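Local coordinates for sugar ABC transporter substrate-binding protein, BlMnBP1 (Bifidobacterium animalis subsp. lactis ATCC 27673, PDB 6I5R), which binds mannobiose and probably delivers such manno-oligosaccharides to its partner ABC transporter for uptake into the cell, at residues R90-N95 against S112-P117; L190-V195 against D249-G254; P215-Q220 against T238-V243; D390-V395 against Q434-A439. All coordinates share one frame; numbering follows the deposited sequence.

Interaction 1. Residues R90-N95 against S112-P117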
loop_
_atom_site.group_PDB
_atom_site.type_symbol
_atom_site.label_atom_id
_atom_site.label_comp_id
_atom_site.label_asym_id
_atom_site.label_seq_id
_atom_site.Cartn_x
_atom_site.Cartn_y
_atom_site.Cartn_z
ATOM N N ARG A 90 9.955 -11.007 13.471
ATOM C CA ARG A 90 11.091 -11.776 12.969
ATOM C C ARG A 90 12.283 -10.874 12.708
ATOM O O ARG A 90 13.426 -11.250 12.981
ATOM C CB ARG A 90 10.728 -12.545 11.696
ATOM C CG ARG A 90 9.647 -13.588 11.931
ATOM C CD ARG A 90 10.169 -14.931 12.441
ATOM N NE ARG A 90 10.953 -15.616 11.422
ATOM C CZ ARG A 90 10.452 -16.390 10.464
ATOM N NH1 ARG A 90 9.144 -16.588 10.381
ATOM N NH2 ARG A 90 11.262 -16.973 9.581
ATOM N N LEU A 91 12.037 -9.679 12.172
ATOM C CA LEU A 91 13.131 -8.738 11.965
ATOM C C LEU A 91 13.838 -8.410 13.271
ATOM O O LEU A 91 15.073 -8.353 13.320
ATOM C CB LEU A 91 12.621 -7.452 11.319
ATOM C CG LEU A 91 12.986 -7.099 9.885
ATOM C CD1 LEU A 91 12.531 -5.652 9.606
ATOM C CD2 LEU A 91 14.441 -7.291 9.601
ATOM N N GLN A 92 13.095 -8.200 14.351
ATOM C CA GLN A 92 13.743 -7.818 15.601
ATOM C C GLN A 92 14.433 -8.976 16.315
ATOM O O GLN A 92 15.159 -8.746 17.285
ATOM C CB GLN A 92 12.719 -7.158 16.527
ATOM C CG GLN A 92 12.082 -5.972 15.828
ATOM C CD GLN A 92 10.861 -5.444 16.526
ATOM O OE1 GLN A 92 10.203 -6.163 17.300
ATOM N NE2 GLN A 92 10.528 -4.182 16.258
ATOM N N ALA A 93 14.218 -10.203 15.880
ATOM C CA ALA A 93 14.977 -11.342 16.375
ATOM C C ALA A 93 16.389 -11.392 15.792
ATOM O O ALA A 93 17.247 -12.091 16.334
ATOM C CB ALA A 93 14.242 -12.637 16.035
ATOM N N ASN A 94 16.634 -10.702 14.687
ATOM C CA ASN A 94 17.977 -10.492 14.157
ATOM C C ASN A 94 18.752 -11.795 13.961
ATOM O O ASN A 94 19.871 -11.960 14.464
ATOM C CB ASN A 94 18.779 -9.557 15.068
ATOM C CG ASN A 94 20.063 -9.069 14.425
ATOM O OD1 ASN A 94 20.192 -9.022 13.202
ATOM N ND2 ASN A 94 21.026 -8.690 15.251
ATOM N N ASN A 95 18.175 -12.698 13.178
ATOM C CA ASN A 95 18.757 -14.014 12.953
ATOM C C ASN A 95 18.733 -14.320 11.453
ATOM O O ASN A 95 18.599 -13.431 10.599
ATOM C CB ASN A 95 18.038 -15.020 13.872
ATOM C CG ASN A 95 16.562 -15.174 13.568
ATOM O OD1 ASN A 95 16.111 -14.919 12.461
ATOM N ND2 ASN A 95 15.796 -15.602 14.573
ATOM N N SER A 112 19.873 -0.327 6.851
ATOM C CA SER A 112 21.176 -0.972 6.789
ATOM C C SER A 112 21.425 -1.891 7.973
ATOM O O SER A 112 22.355 -2.697 7.915
ATOM C CB SER A 112 22.284 0.070 6.708
ATOM O OG SER A 112 22.334 0.826 7.896
ATOM N N ASN A 113 20.653 -1.772 9.052
ATOM C CA ASN A 113 20.802 -2.697 10.172
ATOM C C ASN A 113 20.152 -4.045 9.913
ATOM O O ASN A 113 20.333 -4.969 10.715
ATOM C CB ASN A 113 20.210 -2.120 11.455
ATOM C CG ASN A 113 20.990 -0.943 11.948
ATOM O OD1 ASN A 113 22.191 -0.851 11.710
ATOM N ND2 ASN A 113 20.329 -0.036 12.640
ATOM N N TYR A 114 19.434 -4.185 8.823
ATOM C CA TYR A 114 18.632 -5.364 8.557
ATOM C C TYR A 114 18.761 -5.910 7.143
ATOM O O TYR A 114 18.654 -7.128 6.972
ATOM C CB TYR A 114 17.141 -5.050 8.808
ATOM C CG TYR A 114 16.759 -4.717 10.244
ATOM C CD1 TYR A 114 16.912 -5.662 11.251
ATOM C CD2 TYR A 114 16.208 -3.475 10.582
ATOM C CE1 TYR A 114 16.539 -5.390 12.548
ATOM C CE2 TYR A 114 15.858 -3.186 11.908
ATOM C CZ TYR A 114 16.016 -4.162 12.877
ATOM O OH TYR A 114 15.659 -3.898 14.189
ATOM N N PHE A 115 18.965 -5.069 6.127
ATOM C CA PHE A 115 18.703 -5.444 4.753
ATOM C C PHE A 115 19.955 -5.262 3.920
ATOM O O PHE A 115 20.768 -4.352 4.154
ATOM C CB PHE A 115 17.553 -4.606 4.130
ATOM C CG PHE A 115 16.217 -4.809 4.807
ATOM C CD1 PHE A 115 15.624 -6.059 4.852
ATOM C CD2 PHE A 115 15.577 -3.763 5.411
ATOM C CE1 PHE A 115 14.426 -6.242 5.506
ATOM C CE2 PHE A 115 14.381 -3.943 6.057
ATOM C CZ PHE A 115 13.815 -5.190 6.115
ATOM N N VAL A 116 20.085 -6.140 2.939
ATOM C CA VAL A 116 21.179 -6.055 1.963
ATOM C C VAL A 116 20.907 -4.902 1.005
ATOM O O VAL A 116 19.821 -4.840 0.417
ATOM C CB VAL A 116 21.301 -7.365 1.191
ATOM C CG1 VAL A 116 22.426 -7.264 0.144
ATOM C CG2 VAL A 116 21.522 -8.533 2.136
ATOM N N PRO A 117 21.858 -4.005 0.771
ATOM C CA PRO A 117 21.650 -2.996 -0.278
ATOM C C PRO A 117 21.705 -3.660 -1.647
ATOM O O PRO A 117 22.596 -4.462 -1.925
ATOM C CB PRO A 117 22.807 -2.002 -0.064
ATOM C CG PRO A 117 23.867 -2.790 0.654
ATOM C CD PRO A 117 23.169 -3.876 1.441
#
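L91 and Y114 carry most of this contact, with F115 adding a smaller share. The two methyls of L91 divide the work. CD2 presses on the inner end of the tyrosine ring, 3.4 Å from Y114 CD1, and also touches Y114 CB. CD1 lies further off, over one face of that ring, and reaches out to F115, with L91 CD1 3.7 Å from F115 CZ. The chi1 of L91 is -111°, close to eclipsed, so the fit to the two rings probably costs some torsional strain. Y114 has CG beside its backbone N (chi1 -65°), and its ring then runs along the last turn of the helix. There Y114 CE1 comes within 3.4 Å of L91 O. That carbonyl already accepts N94 N at 3.1 Å, where N94 leaves the helix with positive phi. Y114 CB sits over the centre of one face of F115. Were Y114 an alanine, L91 CD2 would probably lose its aromatic partner and a gap is likely to open beside the helix end. L91 also touches W98, P104 and V106, and W98 meets F115 as well. Helix 83-93 joins strands 73-79 and 100-102, which both pair in parallel with strand 38-44. V116 bonds through its backbone to I325, the last residue of strand 314-325, and Y114 to K327 just past it, while F115 packs on Y141 of strand 139-155.

Interaction 2. Residues L190-V195 against D249-G254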
loop_
_atom_site.group_PDB
_atom_site.type_symbol
_atom_site.label_atom_id
_atom_site.label_comp_id
_atom_site.label_asym_id
_atom_site.label_seq_id
_atom_site.Cartn_x
_atom_site.Cartn_y
_atom_site.Cartn_z
ATOM N N LEU A 190 -20.389 1.852 2.408
ATOM C CA LEU A 190 -18.940 1.793 2.558
ATOM C C LEU A 190 -18.629 0.794 3.660
ATOM O O LEU A 190 -19.058 0.973 4.801
ATOM C CB LEU A 190 -18.360 3.175 2.875
ATOM C CG LEU A 190 -16.829 3.317 2.923
ATOM C CD1 LEU A 190 -16.339 4.698 2.548
ATOM C CD2 LEU A 190 -16.343 2.961 4.339
ATOM N N TYR A 191 -17.890 -0.256 3.318
ATOM C CA TYR A 191 -17.537 -1.293 4.273
ATOM C C TYR A 191 -16.160 -0.968 4.812
ATOM O O TYR A 191 -15.222 -0.787 4.034
ATOM C CB TYR A 191 -17.543 -2.663 3.607
ATOM C CG TYR A 191 -17.514 -3.830 4.541
ATOM C CD1 TYR A 191 -18.673 -4.316 5.102
ATOM C CD2 TYR A 191 -16.328 -4.476 4.830
ATOM C CE1 TYR A 191 -18.658 -5.408 5.945
ATOM C CE2 TYR A 191 -16.305 -5.567 5.659
ATOM C CZ TYR A 191 -17.470 -6.032 6.228
ATOM O OH TYR A 191 -17.456 -7.137 7.049
ATOM N N THR A 192 -16.038 -0.877 6.131
ATOM C CA THR A 192 -14.817 -0.326 6.673
ATOM C C THR A 192 -13.704 -1.352 6.810
ATOM O O THR A 192 -12.550 -0.951 6.835
ATOM C CB THR A 192 -15.017 0.274 8.070
ATOM O OG1 THR A 192 -15.433 -0.771 8.963
ATOM C CG2 THR A 192 -16.018 1.381 8.063
ATOM N N ASN A 193 -14.029 -2.646 6.914
ATOM C CA ASN A 193 -13.057 -3.676 7.297
ATOM C C ASN A 193 -12.285 -3.233 8.533
ATOM O O ASN A 193 -11.078 -3.437 8.650
ATOM C CB ASN A 193 -12.114 -4.019 6.148
ATOM C CG ASN A 193 -12.656 -5.149 5.283
ATOM O OD1 ASN A 193 -12.959 -6.218 5.794
ATOM N ND2 ASN A 193 -12.812 -4.899 3.980
ATOM N N PHE A 194 -13.023 -2.653 9.474
ATOM C CA PHE A 194 -12.467 -2.188 10.737
ATOM C C PHE A 194 -11.535 -3.221 11.365
ATOM O O PHE A 194 -10.498 -2.867 11.928
ATOM C CB PHE A 194 -13.645 -1.852 11.676
ATOM C CG PHE A 194 -13.255 -1.508 13.074
ATOM C CD1 PHE A 194 -13.083 -2.513 14.032
ATOM C CD2 PHE A 194 -13.110 -0.189 13.462
ATOM C CE1 PHE A 194 -12.739 -2.191 15.330
ATOM C CE2 PHE A 194 -12.765 0.132 14.762
ATOM C CZ PHE A 194 -12.581 -0.888 15.696
ATOM N N VAL A 195 -11.874 -4.507 11.260
ATOM C CA VAL A 195 -11.148 -5.482 12.068
ATOM C C VAL A 195 -9.723 -5.672 11.554
ATOM O O VAL A 195 -8.831 -6.040 12.322
ATOM C CB VAL A 195 -11.907 -6.825 12.134
ATOM C CG1 VAL A 195 -10.988 -8.006 12.526
ATOM C CG2 VAL A 195 -13.062 -6.725 13.123
ATOM N N ASP A 249 -17.392 10.850 8.465
ATOM C CA ASP A 249 -18.763 11.186 8.082
ATOM C C ASP A 249 -19.522 9.961 7.614
ATOM O O ASP A 249 -20.719 9.822 7.885
ATOM C CB ASP A 249 -18.760 12.233 6.965
ATOM C CG ASP A 249 -18.451 13.617 7.467
ATOM O OD1 ASP A 249 -18.442 13.824 8.702
ATOM O OD2 ASP A 249 -18.192 14.489 6.611
ATOM N N ALA A 250 -18.863 9.089 6.857
ATOM C CA ALA A 250 -19.537 7.893 6.364
ATOM C C ALA A 250 -20.047 7.041 7.517
ATOM O O ALA A 250 -21.137 6.465 7.437
ATOM C CB ALA A 250 -18.581 7.082 5.492
ATOM N N VAL A 251 -19.261 6.932 8.596
ATOM C CA VAL A 251 -19.692 6.172 9.769
ATOM C C VAL A 251 -20.772 6.928 10.538
ATOM O O VAL A 251 -21.776 6.351 10.974
ATOM C CB VAL A 251 -18.484 5.871 10.675
ATOM C CG1 VAL A 251 -18.918 5.153 11.956
ATOM C CG2 VAL A 251 -17.447 5.037 9.908
ATOM N N ALA A 252 -20.554 8.221 10.762
ATOM C CA ALA A 252 -21.493 8.996 11.562
ATOM C C ALA A 252 -22.846 9.105 10.873
ATOM O O ALA A 252 -23.882 9.124 11.549
ATOM C CB ALA A 252 -20.925 10.387 11.837
ATOM N N ASN A 253 -22.850 9.186 9.539
ATOM C CA ASN A 253 -24.068 9.260 8.733
ATOM C C ASN A 253 -24.800 7.927 8.642
ATOM O O ASN A 253 -25.899 7.874 8.062
ATOM C CB ASN A 253 -23.726 9.758 7.319
ATOM C CG ASN A 253 -23.388 11.255 7.276
ATOM O OD1 ASN A 253 -23.812 12.007 8.145
ATOM N ND2 ASN A 253 -22.590 11.678 6.271
ATOM N N GLY A 254 -24.239 6.867 9.210
ATOM C CA GLY A 254 -24.857 5.558 9.140
ATOM C C GLY A 254 -24.733 4.905 7.788
ATOM O O GLY A 254 -25.616 4.134 7.394
#
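L190 and A250 are the nearest backbone neighbours here, their CA atoms 7.2 Å apart, where the chain, extended at L190 and Y191 and then turning, passes the last turn of helix 239-252. The contact is thin and buried, and it is made by methyl groups. L190 CD1 faces A250 CB at 4.4 Å. Two residues further along, T192 CG2 meets V251 CG2 at 4.3 Å. The threonine uses its two branches differently. With chi1 at 62°, OG1 stands beside both the backbone N and the carbonyl carbon, and CG2 is left to turn to the helix. T192 OG1 accepts the F194 backbone N at 3.1 Å over a bent N-H...O angle of 137°, which makes an ST turn. The same hydroxyl is hydrogen-bonded to E257, so this buried polar atom has two partners. N193, inside the turn, has positive phi. The helix ends in a Schellman motif: G254 takes positive phi, and G254 N bonds back to V251 O at 3.1 Å. F174 of helix 171-184 lies against L190, and L178 of that helix against A250. A418 and A419 of helix 409-420 lie against V251. Strand 188-190 runs parallel to strand 277-283, with helix 239-252 packed beside its end. Such helix-on-sheet layering is characteristic of the alpha/beta lobes of periplasmic-binding-protein folds. The loop beyond L190 leads into helix 197-201, which holds W198 of the glycan pocket.

Interaction 3. Residues P215-Q220 against T238-V243; sequences PKFMNQ and THPYAV. With ZN (zinc ion), chain D.
T238 OG1 has two partners: it accepts H239 ND1 and is hydrogen-bonded to A235 O. The bond from H239 ND1 to T238 OG1 is 2.9 Å long and nearly straight, at 171°. The hydroxyl oxygen lies in the plane of the imidazole, which fixes the rotation of the ring. The other ring nitrogen is turned to a zinc ion, with H239 NE2 2.0 Å from the metal. T238 therefore acts as a second-shell residue that orients a metal ligand. H239 is the protein ligand of this zinc among the residues of the two segments. Waters complete its surroundings, but several are modelled too close to the metal or to each other, and the details of that shell are doubtful. A metal-bound NE2 would probably polarise the ring and strengthen the ND1 bond. Next to the metal site, the starts of two helices meet: helix 217-224, which opens on F217, and helix 239-252, whose first turn contains P240. Both belong to a largely helical part of the solute-binding fold. F217 reaches from one to the other. Its CG is anti to the backbone N (chi1 -170°), which extends the ring across to the other helix. F217 CE2 meets P240 CG at 4.0 Å, and F217 CZ lies 4.1 Å from P240 CD. Further round the ring, F217 CE1 is 4.3 Å from H239 CD2. T212 of helix 209-212 touches both F217 and H239, and A208 adds to the packing round the phenylalanine. I207 does the same for P240.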
loop_
_atom_site.group_PDB
_atom_site.type_symbol
_atom_site.label_atom_id
_atom_site.label_comp_id
_atom_site.label_asym_id
_atom_site.label_seq_id
_atom_site.Cartn_x
_atom_site.Cartn_y
_atom_site.Cartn_z
ATOM N N PRO A 215 3.488 16.266 -5.060
ATOM C CA PRO A 215 4.369 15.101 -4.871
ATOM C C PRO A 215 5.364 15.259 -3.743
ATOM O O PRO A 215 5.931 14.266 -3.288
ATOM C CB PRO A 215 5.086 14.984 -6.222
ATOM C CG PRO A 215 4.150 15.651 -7.197
ATOM C CD PRO A 215 3.588 16.810 -6.427
ATOM N N LYS A 216 5.620 16.471 -3.306
ATOM C CA LYS A 216 6.520 16.720 -2.193
ATOM C C LYS A 216 5.812 16.686 -0.839
ATOM O O LYS A 216 6.471 16.869 0.189
ATOM C CB LYS A 216 7.192 18.091 -2.348
ATOM C CG LYS A 216 8.116 18.208 -3.546
ATOM C CD LYS A 216 8.869 19.524 -3.617
ATOM C CE LYS A 216 9.822 19.517 -4.812
ATOM N NZ LYS A 216 10.591 20.803 -4.866
ATOM N N PHE A 217 4.491 16.477 -0.802
ATOM C CA PHE A 217 3.784 16.618 0.462
ATOM C C PHE A 217 4.244 15.581 1.483
ATOM O O PHE A 217 4.513 15.909 2.639
ATOM C CB PHE A 217 2.280 16.478 0.272
ATOM C CG PHE A 217 1.511 16.846 1.506
ATOM C CD1 PHE A 217 1.225 18.178 1.774
ATOM C CD2 PHE A 217 1.154 15.889 2.432
ATOM C CE1 PHE A 217 0.564 18.535 2.919
ATOM C CE2 PHE A 217 0.478 16.251 3.595
ATOM C CZ PHE A 217 0.187 17.574 3.827
ATOM N N MET A 218 4.326 14.320 1.063
ATOM C CA MET A 218 4.599 13.240 2.008
ATOM C C MET A 218 5.958 13.393 2.675
ATOM O O MET A 218 6.067 13.299 3.898
ATOM C CB MET A 218 4.542 11.885 1.302
ATOM C CG MET A 218 4.856 10.754 2.237
ATOM S SD MET A 218 3.466 10.464 3.361
ATOM C CE MET A 218 2.469 9.409 2.335
ATOM N N ASN A 219 7.019 13.545 1.884
ATOM C CA ASN A 219 8.372 13.497 2.428
ATOM C C ASN A 219 8.938 14.865 2.770
ATOM O O ASN A 219 9.921 14.941 3.507
ATOM C CB ASN A 219 9.310 12.782 1.443
ATOM C CG ASN A 219 8.983 11.304 1.324
ATOM O OD1 ASN A 219 8.714 10.663 2.337
ATOM N ND2 ASN A 219 9.004 10.757 0.098
ATOM N N GLN A 220 8.342 15.949 2.279
ATOM C CA GLN A 220 8.864 17.273 2.583
ATOM C C GLN A 220 7.894 18.094 3.430
ATOM O O GLN A 220 8.259 18.567 4.510
ATOM C CB GLN A 220 9.213 18.041 1.298
ATOM C CG GLN A 220 10.377 17.435 0.538
ATOM C CD GLN A 220 10.827 18.270 -0.658
ATOM O OE1 GLN A 220 10.659 19.494 -0.697
ATOM N NE2 GLN A 220 11.414 17.612 -1.629
ATOM N N THR A 238 -10.052 19.448 0.688
ATOM C CA THR A 238 -8.777 18.858 0.301
ATOM C C THR A 238 -7.922 18.637 1.549
ATOM O O THR A 238 -8.327 18.919 2.677
ATOM C CB THR A 238 -7.991 19.744 -0.682
ATOM O OG1 THR A 238 -7.560 20.939 -0.006
ATOM C CG2 THR A 238 -8.888 20.073 -1.858
ATOM N N HIS A 239 -6.697 18.153 1.301
ATOM C CA HIS A 239 -5.680 17.922 2.318
ATOM C C HIS A 239 -6.088 16.758 3.241
ATOM O O HIS A 239 -7.183 16.214 3.112
ATOM C CB HIS A 239 -5.461 19.197 3.105
ATOM C CG HIS A 239 -4.550 20.150 2.414
ATOM N ND1 HIS A 239 -4.913 20.812 1.261
ATOM C CD2 HIS A 239 -3.262 20.488 2.654
ATOM C CE1 HIS A 239 -3.893 21.540 0.836
ATOM N NE2 HIS A 239 -2.890 21.379 1.677
ATOM N N PRO A 240 -5.179 16.347 4.157
ATOM C CA PRO A 240 -5.491 15.143 4.945
ATOM C C PRO A 240 -6.814 15.210 5.703
ATOM O O PRO A 240 -7.507 14.198 5.798
ATOM C CB PRO A 240 -4.280 15.021 5.879
ATOM C CG PRO A 240 -3.154 15.581 5.038
ATOM C CD PRO A 240 -3.768 16.745 4.278
ATOM N N TYR A 241 -7.168 16.369 6.264
ATOM C CA TYR A 241 -8.438 16.501 6.980
ATOM C C TYR A 241 -9.603 15.955 6.163
ATOM O O TYR A 241 -10.489 15.275 6.698
ATOM C CB TYR A 241 -8.652 17.981 7.346
ATOM C CG TYR A 241 -9.962 18.307 8.021
ATOM C CD1 TYR A 241 -11.103 18.541 7.259
ATOM C CD2 TYR A 241 -10.069 18.398 9.410
ATOM C CE1 TYR A 241 -12.308 18.835 7.862
ATOM C CE2 TYR A 241 -11.285 18.681 10.021
ATOM C CZ TYR A 241 -12.397 18.918 9.229
ATOM O OH TYR A 241 -13.623 19.228 9.776
ATOM N N ALA A 242 -9.639 16.265 4.870
ATOM C CA ALA A 242 -10.795 15.857 4.090
ATOM C C ALA A 242 -10.858 14.349 3.948
ATOM O O ALA A 242 -11.941 13.794 3.726
ATOM C CB ALA A 242 -10.772 16.511 2.713
ATOM N N VAL A 243 -9.709 13.676 4.009
ATOM C CA VAL A 243 -9.690 12.228 3.877
ATOM C C VAL A 243 -10.269 11.583 5.119
ATOM O O VAL A 243 -11.174 10.749 5.048
ATOM C CB VAL A 243 -8.254 11.742 3.625
ATOM C CG1 VAL A 243 -8.173 10.216 3.633
ATOM C CG2 VAL A 243 -7.729 12.306 2.331
HETATM ZN ZN ZN D . -1.587 22.816 1.254
HETATM O O HOH W 1 -2.239 22.492 -0.633
HETATM O O HOH W 2 -1.753 24.156 0.153
HETATM O O HOH W 3 -0.235 22.076 2.099
HETATM O O HOH W 4 -0.151 24.473 0.699
HETATM O O HOH W 5 -2.633 24.278 2.583
#

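Interaction 4. Residues D390-V395 against Q434-A439. With ZN (zinc ion), chain J.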
loop_
_atom_site.group_PDB
_atom_site.type_symbol
_atom_site.label_atom_id
_atom_site.label_comp_id
_atom_site.label_asym_id
_atom_site.label_seq_id
_atom_site.Cartn_x
_atom_site.Cartn_y
_atom_site.Cartn_z
ATOM N N ASP A 390 15.309 11.047 6.375
ATOM C CA ASP A 390 14.873 10.379 7.590
ATOM C C ASP A 390 13.855 11.193 8.372
ATOM O O ASP A 390 13.366 10.735 9.413
ATOM C CB ASP A 390 16.103 10.102 8.470
ATOM C CG ASP A 390 15.809 9.126 9.583
ATOM O OD1 ASP A 390 14.911 8.281 9.405
ATOM O OD2 ASP A 390 16.465 9.188 10.644
ATOM N N LEU A 391 13.523 12.391 7.894
ATOM C CA LEU A 391 12.735 13.304 8.704
ATOM C C LEU A 391 11.316 12.773 8.922
ATOM O O LEU A 391 10.799 12.823 10.043
ATOM C CB LEU A 391 12.699 14.680 8.035
ATOM C CG LEU A 391 11.933 15.688 8.872
ATOM C CD1 LEU A 391 12.691 15.985 10.158
ATOM C CD2 LEU A 391 11.681 16.958 8.091
ATOM N N LEU A 392 10.685 12.248 7.880
ATOM C CA LEU A 392 9.324 11.736 8.052
ATOM C C LEU A 392 9.312 10.560 9.022
ATOM O O LEU A 392 8.448 10.474 9.897
ATOM C CB LEU A 392 8.706 11.324 6.716
ATOM C CG LEU A 392 7.305 10.693 6.851
ATOM C CD1 LEU A 392 6.218 11.696 7.252
ATOM C CD2 LEU A 392 6.985 9.988 5.535
ATOM N N ALA A 393 10.254 9.629 8.869
ATOM C CA ALA A 393 10.272 8.469 9.749
ATOM C C ALA A 393 10.426 8.894 11.205
ATOM O O ALA A 393 9.786 8.326 12.101
ATOM C CB ALA A 393 11.395 7.514 9.340
ATOM N N ASN A 394 11.243 9.922 11.453
ATOM C CA ASN A 394 11.552 10.341 12.807
ATOM C C ASN A 394 10.413 11.130 13.437
ATOM O O ASN A 394 10.116 10.963 14.622
ATOM C CB ASN A 394 12.832 11.167 12.790
ATOM C CG ASN A 394 14.062 10.333 12.483
ATOM O OD1 ASN A 394 14.006 9.097 12.307
ATOM N ND2 ASN A 394 15.172 11.016 12.341
ATOM N N VAL A 395 9.779 12.012 12.674
ATOM C CA VAL A 395 8.604 12.693 13.201
ATOM C C VAL A 395 7.498 11.684 13.446
ATOM O O VAL A 395 6.734 11.798 14.411
ATOM C CB VAL A 395 8.150 13.798 12.228
ATOM C CG1 VAL A 395 6.805 14.385 12.658
ATOM C CG2 VAL A 395 9.236 14.884 12.097
ATOM N N GLN A 434 -1.508 18.098 17.834
ATOM C CA GLN A 434 -0.684 18.491 18.977
ATOM C C GLN A 434 0.481 17.518 19.173
ATOM O O GLN A 434 1.619 17.934 19.455
ATOM C CB GLN A 434 -1.588 18.611 20.220
ATOM C CG GLN A 434 -2.490 19.842 20.133
ATOM C CD GLN A 434 -3.797 19.787 20.925
ATOM O OE1 GLN A 434 -4.130 18.782 21.567
ATOM N NE2 GLN A 434 -4.550 20.883 20.863
ATOM N N LYS A 435 0.238 16.226 18.950
ATOM C CA LYS A 435 1.310 15.242 19.025
ATOM C C LYS A 435 2.280 15.410 17.868
ATOM O O LYS A 435 3.500 15.314 18.054
ATOM C CB LYS A 435 0.742 13.823 19.034
ATOM C CG LYS A 435 -0.018 13.503 20.334
ATOM C CD LYS A 435 -0.592 12.100 20.406
ATOM C CE LYS A 435 -1.371 11.913 21.717
ATOM N NZ LYS A 435 -2.117 10.613 21.751
ATOM N N TRP A 436 1.759 15.648 16.660
ATOM C CA TRP A 436 2.632 15.866 15.511
ATOM C C TRP A 436 3.427 17.145 15.672
ATOM O O TRP A 436 4.629 17.175 15.397
ATOM C CB TRP A 436 1.800 15.947 14.240
ATOM C CG TRP A 436 2.565 15.887 13.001
ATOM C CD1 TRP A 436 2.955 16.942 12.233
ATOM C CD2 TRP A 436 2.986 14.714 12.319
ATOM N NE1 TRP A 436 3.613 16.497 11.118
ATOM C CE2 TRP A 436 3.646 15.128 11.152
ATOM C CE3 TRP A 436 2.897 13.351 12.598
ATOM C CZ2 TRP A 436 4.210 14.236 10.268
ATOM C CZ3 TRP A 436 3.445 12.479 11.722
ATOM C CH2 TRP A 436 4.108 12.917 10.572
ATOM N N ALA A 437 2.768 18.198 16.150
ATOM C CA ALA A 437 3.413 19.494 16.272
ATOM C C ALA A 437 4.634 19.421 17.186
ATOM O O ALA A 437 5.663 20.033 16.887
ATOM C CB ALA A 437 2.393 20.520 16.755
ATOM N N LYS A 438 4.558 18.630 18.270
ATOM C CA LYS A 438 5.709 18.464 19.153
ATOM C C LYS A 438 6.801 17.685 18.454
ATOM O O LYS A 438 7.987 17.992 18.606
ATOM C CB LYS A 438 5.293 17.769 20.453
ATOM C CG LYS A 438 4.622 18.750 21.412
ATOM C CD LYS A 438 3.771 18.093 22.499
ATOM C CE LYS A 438 4.588 17.306 23.487
ATOM N NZ LYS A 438 3.700 17.063 24.709
ATOM N N ALA A 439 6.415 16.675 17.673
ATOM C CA ALA A 439 7.389 15.842 16.990
ATOM C C ALA A 439 8.100 16.615 15.882
ATOM O O ALA A 439 9.303 16.427 15.655
ATOM C CB ALA A 439 6.692 14.603 16.431
HETATM ZN ZN ZN J . 15.405 7.534 11.417
HETATM O O HOH W 6 16.228 8.662 13.029
#
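V395 and A439 bring the two helices together, with CA atoms 5.1 Å apart. The short axes of helices 391-395 and 434-439 approach to 10.7 Å, and their directions differ by 126°, nearer antiparallel than parallel. V395 projects CG1 over the indole of W436 in a CH-pi contact. CG1 of V395 stands 3.5 Å from the centroid of the six-membered ring, 12° off its normal. The W436 side chain has CG anti to the backbone N (chi1 -168°), which brings the indole face against V395 CG1. Its far edge reaches L392, where L392 CD1 is 4.1 Å from W436 CH2, near the ring plane. A439 CB closes the contact 3.8 Å from V395 CG1. W436 NE1 is hydrogen-bonded to L222 O, and F229 meets the indole edge-to-face. Replacing W436 by a leucine would remove the indole face beside V395 CG1 and is likely to leave L222 O without this donor. D390 and N394, one turn apart just ahead of V395, hold a zinc ion. The aspartate binds through both oxygens and the amide through N394 OD1, 2.3 Å from the metal. N394 ND2 also bonds to D390 OD2 at 2.8 Å, from above the carboxylate plane. D107 and S109 complete the protein ligands, tying helix 391-399 to the loop after strand 100-102. L391 and L392 also pack on helix 217-224, and V440 and N443 of helix 425-443 continue the contact with V395.

From the N terminus, interaction 1 comes first and closes a 16-residue loop that includes strand 100-102. It ties helix 83-93 to the segment leading into strand 119-120. Interaction 2 then closes a longer loop of 53 residues, and interaction 3 is nested inside it. Both use helix 239-252, interaction 3 at its start and interaction 2 at its end. Interaction 4 follows in series and joins helix 391-399 to the last helix, 425-443. None of the loops cross. Interactions 1 and 2 lie on opposite sides of the chain's centre, about 37 Å apart between centres. Interactions 3 and 4 touch directly: L392 packs on M218 and N219.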